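Local coordinates for nonstructural protein 2 (Human rotavirus C, PDB 2GU0) that probably binds single-stranded RNA, hydrolyses nucleoside triphosphates and, as a homooctamer, takes part in viral genome replication and packaging within viroplasms, at residues A[104-117]-A[139-153]. Sequence-based numbering, arbitrary orientation.
Sequences TVVQVRHLENLLCR and ACNLVNETETTPLTE
A trans first torsion (chi1 179°) carries the His110 imidazole between Ala139 and Glu153, whereas a chi1 of 62° sets CG of Glu153 between its own N and carbonyl carbon, and the carboxylate comes alongside His110 and within reach of Asn113. Ala139 CB makes a CH-pi contact over one face of the His110 ring, 3.7 Å from the ring centroid; Glu153 CB lies over the opposite face, its exact closeness doubtful. Beyond that methylene the carboxylate of Glu153 runs nearly parallel to the imidazole, with planes 16° apart. Asn113 ND2 meets Glu153 OE1 on its anti side at 2.9 Å, in a nearly straight bond. Tyr171 also bonds this oxygen, while Lys185 forms salt bridges with both Glu153 and Glu147; with Lys185 and Gln107 among the predicted ATP-binding residues, the contact includes part of the probable nucleotide site.

Arg117, bent at its third torsion, illustrates how a helix side chain can hold a loop by its main-chain carbonyls. NH1 donates to Thr152 O on an in-plane lone pair (2.8 Å); NH1 and NH2 both grip Pro150 O end-on, from the same face of its carbonyl plane and not on a lone pair. Asp123 pairs with NE, which should further limit rotation of the group.

At the other end, Ala139 O accepts from Gln107 N (3.1 Å), the N-cap residue, and Asn141, whose positive phi closes helix 129-139 in a Schellman motif, sends ND2 to Val105 O at 2.9 Å. Between these polar ends, Leu111 CD2 and Leu114 CD1 pack on the Ala139 methyl, and Val106 CG2 touches Cys140 SG (3.7 Å).

Helix 108-119 is thereby joined to the end of helix 129-139 and the loop leading to strand 157-160, with helix 74-90 against Leu111 and Cys140, and strand 164-170 beside Asn113 and Glu153.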
loop_
_atom_site.group_PDB
_atom_site.type_symbol
_atom_site.label_atom_id
_atom_site.label_comp_id
_atom_site.label_asym_id
_atom_site.label_seq_id
_atom_site.Cartn_x
_atom_site.Cartn_y
_atom_site.Cartn_z
ATOM N N THR A 104 -19.005 1.907 -42.104
ATOM C CA THR A 104 -18.471 0.555 -42.128
ATOM C C THR A 104 -18.486 -0.060 -40.737
ATOM O O THR A 104 -17.945 0.508 -39.798
ATOM C CB THR A 104 -17.030 0.549 -42.590
ATOM O OG1 THR A 104 -16.932 1.159 -43.879
ATOM C CG2 THR A 104 -16.506 -0.866 -42.640
ATOM N N VAL A 105 -19.106 -1.220 -40.593
ATOM C CA VAL A 105 -19.125 -1.872 -39.299
ATOM C C VAL A 105 -17.743 -2.455 -39.083
ATOM O O VAL A 105 -17.209 -3.145 -39.938
ATOM C CB VAL A 105 -20.187 -2.972 -39.238
ATOM C CG1 VAL A 105 -19.952 -3.856 -38.028
ATOM C CG2 VAL A 105 -21.567 -2.328 -39.145
ATOM N N VAL A 106 -17.166 -2.152 -37.933
ATOM C CA VAL A 106 -15.825 -2.586 -37.581
ATOM C C VAL A 106 -15.855 -3.790 -36.640
ATOM O O VAL A 106 -16.840 -4.005 -35.933
ATOM C CB VAL A 106 -15.078 -1.385 -36.937
ATOM C CG1 VAL A 106 -14.170 -1.840 -35.836
ATOM C CG2 VAL A 106 -14.290 -0.647 -37.996
ATOM N N GLN A 107 -14.785 -4.584 -36.653
ATOM C CA GLN A 107 -14.682 -5.754 -35.795
ATOM C C GLN A 107 -14.035 -5.345 -34.474
ATOM O O GLN A 107 -12.856 -5.605 -34.227
ATOM C CB GLN A 107 -13.843 -6.830 -36.469
ATOM C CG GLN A 107 -14.364 -7.292 -37.813
ATOM C CD GLN A 107 -13.777 -8.641 -38.252
ATOM O OE1 GLN A 107 -13.769 -8.958 -39.442
ATOM N NE2 GLN A 107 -13.303 -9.445 -37.292
ATOM N N VAL A 108 -14.827 -4.710 -33.623
ATOM C CA VAL A 108 -14.374 -4.211 -32.335
ATOM C C VAL A 108 -13.555 -5.135 -31.444
ATOM O O VAL A 108 -12.562 -4.707 -30.866
ATOM C CB VAL A 108 -15.564 -3.704 -31.508
ATOM C CG1 VAL A 108 -15.067 -3.110 -30.204
ATOM C CG2 VAL A 108 -16.353 -2.674 -32.311
ATOM N N ARG A 109 -13.964 -6.392 -31.311
ATOM C CA ARG A 109 -13.235 -7.307 -30.448
ATOM C C ARG A 109 -11.946 -7.748 -31.093
ATOM O O ARG A 109 -10.961 -8.034 -30.409
ATOM C CB ARG A 109 -14.096 -8.514 -30.105
ATOM C CG ARG A 109 -15.388 -8.154 -29.399
ATOM C CD ARG A 109 -16.032 -9.385 -28.812
ATOM N NE ARG A 109 -17.477 -9.243 -28.688
ATOM C CZ ARG A 109 -18.293 -9.063 -29.723
ATOM N NH1 ARG A 109 -17.807 -8.997 -30.967
ATOM N NH2 ARG A 109 -19.596 -8.954 -29.517
ATOM N N HIS A 110 -11.959 -7.801 -32.418
ATOM C CA HIS A 110 -10.779 -8.172 -33.187
ATOM C C HIS A 110 -9.770 -7.027 -32.977
ATOM O O HIS A 110 -8.618 -7.263 -32.639
ATOM C CB HIS A 110 -11.183 -8.343 -34.668
ATOM C CG HIS A 110 -10.060 -8.711 -35.594
ATOM N ND1 HIS A 110 -10.243 -9.542 -36.677
ATOM C CD2 HIS A 110 -8.779 -8.279 -35.671
ATOM C CE1 HIS A 110 -9.129 -9.603 -37.385
ATOM N NE2 HIS A 110 -8.223 -8.844 -36.797
ATOM N N LEU A 111 -10.213 -5.784 -33.139
ATOM C CA LEU A 111 -9.315 -4.644 -32.962
ATOM C C LEU A 111 -8.770 -4.592 -31.555
ATOM O O LEU A 111 -7.604 -4.235 -31.344
ATOM C CB LEU A 111 -10.030 -3.328 -33.265
ATOM C CG LEU A 111 -10.345 -3.101 -34.738
ATOM C CD1 LEU A 111 -11.222 -1.887 -34.891
ATOM C CD2 LEU A 111 -9.046 -2.937 -35.506
ATOM N N GLU A 112 -9.616 -4.939 -30.587
ATOM C CA GLU A 112 -9.188 -4.913 -29.203
ATOM C C GLU A 112 -8.040 -5.885 -29.032
ATOM O O GLU A 112 -7.137 -5.646 -28.241
ATOM C CB GLU A 112 -10.343 -5.258 -28.261
ATOM C CG GLU A 112 -9.891 -5.717 -26.883
ATOM C CD GLU A 112 -10.562 -4.985 -25.733
ATOM O OE1 GLU A 112 -11.742 -4.608 -25.861
ATOM O OE2 GLU A 112 -9.912 -4.810 -24.683
ATOM N N ASN A 113 -8.051 -6.985 -29.774
ATOM C CA ASN A 113 -6.945 -7.915 -29.648
ATOM C C ASN A 113 -5.714 -7.358 -30.339
ATOM O O ASN A 113 -4.605 -7.495 -29.819
ATOM C CB ASN A 113 -7.300 -9.291 -30.206
ATOM C CG ASN A 113 -7.844 -10.215 -29.143
ATOM O OD1 ASN A 113 -7.488 -10.097 -27.969
ATOM N ND2 ASN A 113 -8.690 -11.154 -29.543
ATOM N N LEU A 114 -5.892 -6.721 -31.497
ATOM C CA LEU A 114 -4.739 -6.143 -32.182
ATOM C C LEU A 114 -4.023 -5.163 -31.252
ATOM O O LEU A 114 -2.797 -5.105 -31.248
ATOM C CB LEU A 114 -5.149 -5.437 -33.472
ATOM C CG LEU A 114 -5.522 -6.331 -34.662
ATOM C CD1 LEU A 114 -6.023 -5.473 -35.800
ATOM C CD2 LEU A 114 -4.334 -7.128 -35.110
ATOM N N LEU A 115 -4.785 -4.410 -30.458
ATOM C CA LEU A 115 -4.198 -3.462 -29.506
ATOM C C LEU A 115 -3.203 -4.152 -28.580
ATOM O O LEU A 115 -2.144 -3.604 -28.278
ATOM C CB LEU A 115 -5.268 -2.806 -28.634
ATOM C CG LEU A 115 -6.155 -1.707 -29.207
ATOM C CD1 LEU A 115 -7.120 -1.248 -28.119
ATOM C CD2 LEU A 115 -5.303 -0.554 -29.699
ATOM N N CYS A 116 -3.552 -5.351 -28.120
ATOM C CA CYS A 116 -2.675 -6.107 -27.241
ATOM C C CYS A 116 -1.441 -6.542 -28.001
ATOM O O CYS A 116 -0.333 -6.467 -27.483
ATOM C CB CYS A 116 -3.402 -7.329 -26.677
ATOM S SG CYS A 116 -4.776 -6.890 -25.559
ATOM N N ARG A 117 -1.621 -6.993 -29.235
ATOM C CA ARG A 117 -0.472 -7.421 -30.024
ATOM C C ARG A 117 0.447 -6.233 -30.209
ATOM O O ARG A 117 1.656 -6.343 -30.057
ATOM C CB ARG A 117 -0.888 -7.938 -31.411
ATOM C CG ARG A 117 -1.526 -9.318 -31.447
ATOM C CD ARG A 117 -1.559 -9.846 -32.870
ATOM N NE ARG A 117 -0.212 -9.911 -33.421
ATOM C CZ ARG A 117 0.078 -10.046 -34.711
ATOM N NH1 ARG A 117 -0.885 -10.136 -35.615
ATOM N NH2 ARG A 117 1.344 -10.075 -35.097
ATOM N N ALA A 139 -9.056 -5.889 -39.941
ATOM C CA ALA A 139 -9.972 -5.843 -38.811
ATOM C C ALA A 139 -11.126 -4.848 -38.991
ATOM O O ALA A 139 -12.200 -5.023 -38.397
ATOM C CB ALA A 139 -9.200 -5.514 -37.555
ATOM N N CYS A 140 -10.903 -3.815 -39.810
ATOM C CA CYS A 140 -11.902 -2.777 -40.070
ATOM C C CYS A 140 -12.799 -3.023 -41.260
ATOM O O CYS A 140 -13.687 -2.221 -41.535
ATOM C CB CYS A 140 -11.225 -1.428 -40.258
ATOM S SG CYS A 140 -10.704 -0.706 -38.719
ATOM N N ASN A 141 -12.562 -4.122 -41.965
ATOM C CA ASN A 141 -13.357 -4.468 -43.134
ATOM C C ASN A 141 -13.221 -3.437 -44.237
ATOM O O ASN A 141 -14.159 -3.192 -44.990
ATOM C CB ASN A 141 -14.824 -4.624 -42.750
ATOM C CG ASN A 141 -15.043 -5.778 -41.814
ATOM O OD1 ASN A 141 -14.570 -6.883 -42.070
ATOM N ND2 ASN A 141 -15.758 -5.538 -40.719
ATOM N N LEU A 142 -12.040 -2.837 -44.328
ATOM C CA LEU A 142 -11.767 -1.841 -45.345
ATOM C C LEU A 142 -10.852 -2.413 -46.425
ATOM O O LEU A 142 -10.481 -1.706 -47.364
ATOM C CB LEU A 142 -11.123 -0.603 -44.723
ATOM C CG LEU A 142 -11.977 0.235 -43.773
ATOM C CD1 LEU A 142 -11.198 1.489 -43.370
ATOM C CD2 LEU A 142 -13.293 0.617 -44.445
ATOM N N VAL A 143 -10.480 -3.685 -46.288
ATOM C CA VAL A 143 -9.619 -4.338 -47.271
ATOM C C VAL A 143 -9.964 -5.819 -47.447
ATOM O O VAL A 143 -10.439 -6.477 -46.525
ATOM C CB VAL A 143 -8.129 -4.194 -46.899
ATOM C CG1 VAL A 143 -7.765 -2.721 -46.794
ATOM C CG2 VAL A 143 -7.839 -4.913 -45.601
ATOM N N ASN A 144 -9.714 -6.338 -48.643
ATOM C CA ASN A 144 -10.020 -7.725 -48.972
ATOM C C ASN A 144 -8.960 -8.714 -48.539
ATOM O O ASN A 144 -9.250 -9.897 -48.416
ATOM C CB ASN A 144 -10.194 -7.862 -50.480
ATOM C CG ASN A 144 -8.892 -7.585 -51.238
ATOM O OD1 ASN A 144 -8.177 -6.624 -50.931
ATOM N ND2 ASN A 144 -8.586 -8.421 -52.229
ATOM N N GLU A 145 -7.734 -8.238 -48.339
ATOM C CA GLU A 145 -6.605 -9.083 -47.940
ATOM C C GLU A 145 -6.938 -10.262 -47.017
ATOM O O GLU A 145 -7.798 -10.164 -46.141
ATOM C CB GLU A 145 -5.531 -8.210 -47.296
ATOM C CG GLU A 145 -5.156 -6.983 -48.131
ATOM C CD GLU A 145 -4.049 -6.126 -47.498
ATOM O OE1 GLU A 145 -3.734 -5.045 -48.059
ATOM O OE2 GLU A 145 -3.492 -6.531 -46.445
ATOM N N THR A 146 -6.249 -11.384 -47.227
ATOM C CA THR A 146 -6.451 -12.597 -46.419
ATOM C C THR A 146 -5.723 -12.517 -45.068
ATOM O O THR A 146 -4.548 -12.158 -45.022
ATOM C CB THR A 146 -5.978 -13.869 -47.204
ATOM O OG1 THR A 146 -7.123 -14.548 -47.760
ATOM C CG2 THR A 146 -5.212 -14.824 -46.294
ATOM N N GLU A 147 -6.416 -12.857 -43.977
ATOM C CA GLU A 147 -5.816 -12.789 -42.644
ATOM C C GLU A 147 -4.817 -13.914 -42.399
ATOM O O GLU A 147 -5.152 -14.940 -41.809
ATOM C CB GLU A 147 -6.889 -12.816 -41.547
ATOM C CG GLU A 147 -6.363 -12.353 -40.187
ATOM C CD GLU A 147 -7.281 -12.680 -38.997
ATOM O OE1 GLU A 147 -8.516 -12.483 -39.097
ATOM O OE2 GLU A 147 -6.753 -13.118 -37.940
ATOM N N THR A 148 -3.588 -13.720 -42.861
ATOM C CA THR A 148 -2.556 -14.718 -42.677
ATOM C C THR A 148 -2.125 -14.679 -41.214
ATOM O O THR A 148 -2.675 -13.913 -40.435
ATOM C CB THR A 148 -1.363 -14.447 -43.601
ATOM O OG1 THR A 148 -0.787 -13.178 -43.290
ATOM C CG2 THR A 148 -1.819 -14.438 -45.044
ATOM N N THR A 149 -1.150 -15.490 -40.832
ATOM C CA THR A 149 -0.731 -15.525 -39.440
ATOM C C THR A 149 -0.117 -14.255 -38.875
ATOM O O THR A 149 -0.371 -13.905 -37.731
ATOM C CB THR A 149 0.244 -16.686 -39.187
ATOM O OG1 THR A 149 -0.443 -17.929 -39.374
ATOM C CG2 THR A 149 0.793 -16.626 -37.760
ATOM N N PRO A 150 0.719 -13.557 -39.658
ATOM C CA PRO A 150 1.348 -12.322 -39.170
ATOM C C PRO A 150 0.336 -11.242 -38.830
ATOM O O PRO A 150 0.631 -10.322 -38.059
ATOM C CB PRO A 150 2.241 -11.908 -40.333
ATOM C CG PRO A 150 2.630 -13.206 -40.928
ATOM C CD PRO A 150 1.318 -13.967 -40.940
ATOM N N LEU A 151 -0.864 -11.381 -39.387
ATOM C CA LEU A 151 -1.921 -10.400 -39.190
ATOM C C LEU A 151 -3.089 -10.819 -38.303
ATOM O O LEU A 151 -4.021 -10.025 -38.115
ATOM C CB LEU A 151 -2.467 -9.985 -40.556
ATOM C CG LEU A 151 -1.363 -9.735 -41.586
ATOM C CD1 LEU A 151 -1.968 -9.605 -42.951
ATOM C CD2 LEU A 151 -0.574 -8.482 -41.221
ATOM N N THR A 152 -3.064 -12.035 -37.753
ATOM C CA THR A 152 -4.190 -12.475 -36.925
ATOM C C THR A 152 -4.451 -11.500 -35.799
ATOM O O THR A 152 -3.567 -10.762 -35.390
ATOM C CB THR A 152 -3.972 -13.852 -36.270
ATOM O OG1 THR A 152 -3.559 -14.790 -37.255
ATOM C CG2 THR A 152 -5.277 -14.360 -35.654
ATOM N N GLU A 153 -5.672 -11.519 -35.292
ATOM C CA GLU A 153 -6.037 -10.645 -34.200
ATOM C C GLU A 153 -5.366 -11.016 -32.879
ATOM O O GLU A 153 -5.254 -10.172 -32.005
ATOM C CB GLU A 153 -7.558 -10.650 -33.999
ATOM C CG GLU A 153 -8.142 -12.000 -33.620
ATOM C CD GLU A 153 -9.624 -11.930 -33.267
ATOM O OE1 GLU A 153 -9.965 -11.403 -32.184
ATOM O OE2 GLU A 153 -10.447 -12.409 -34.078
#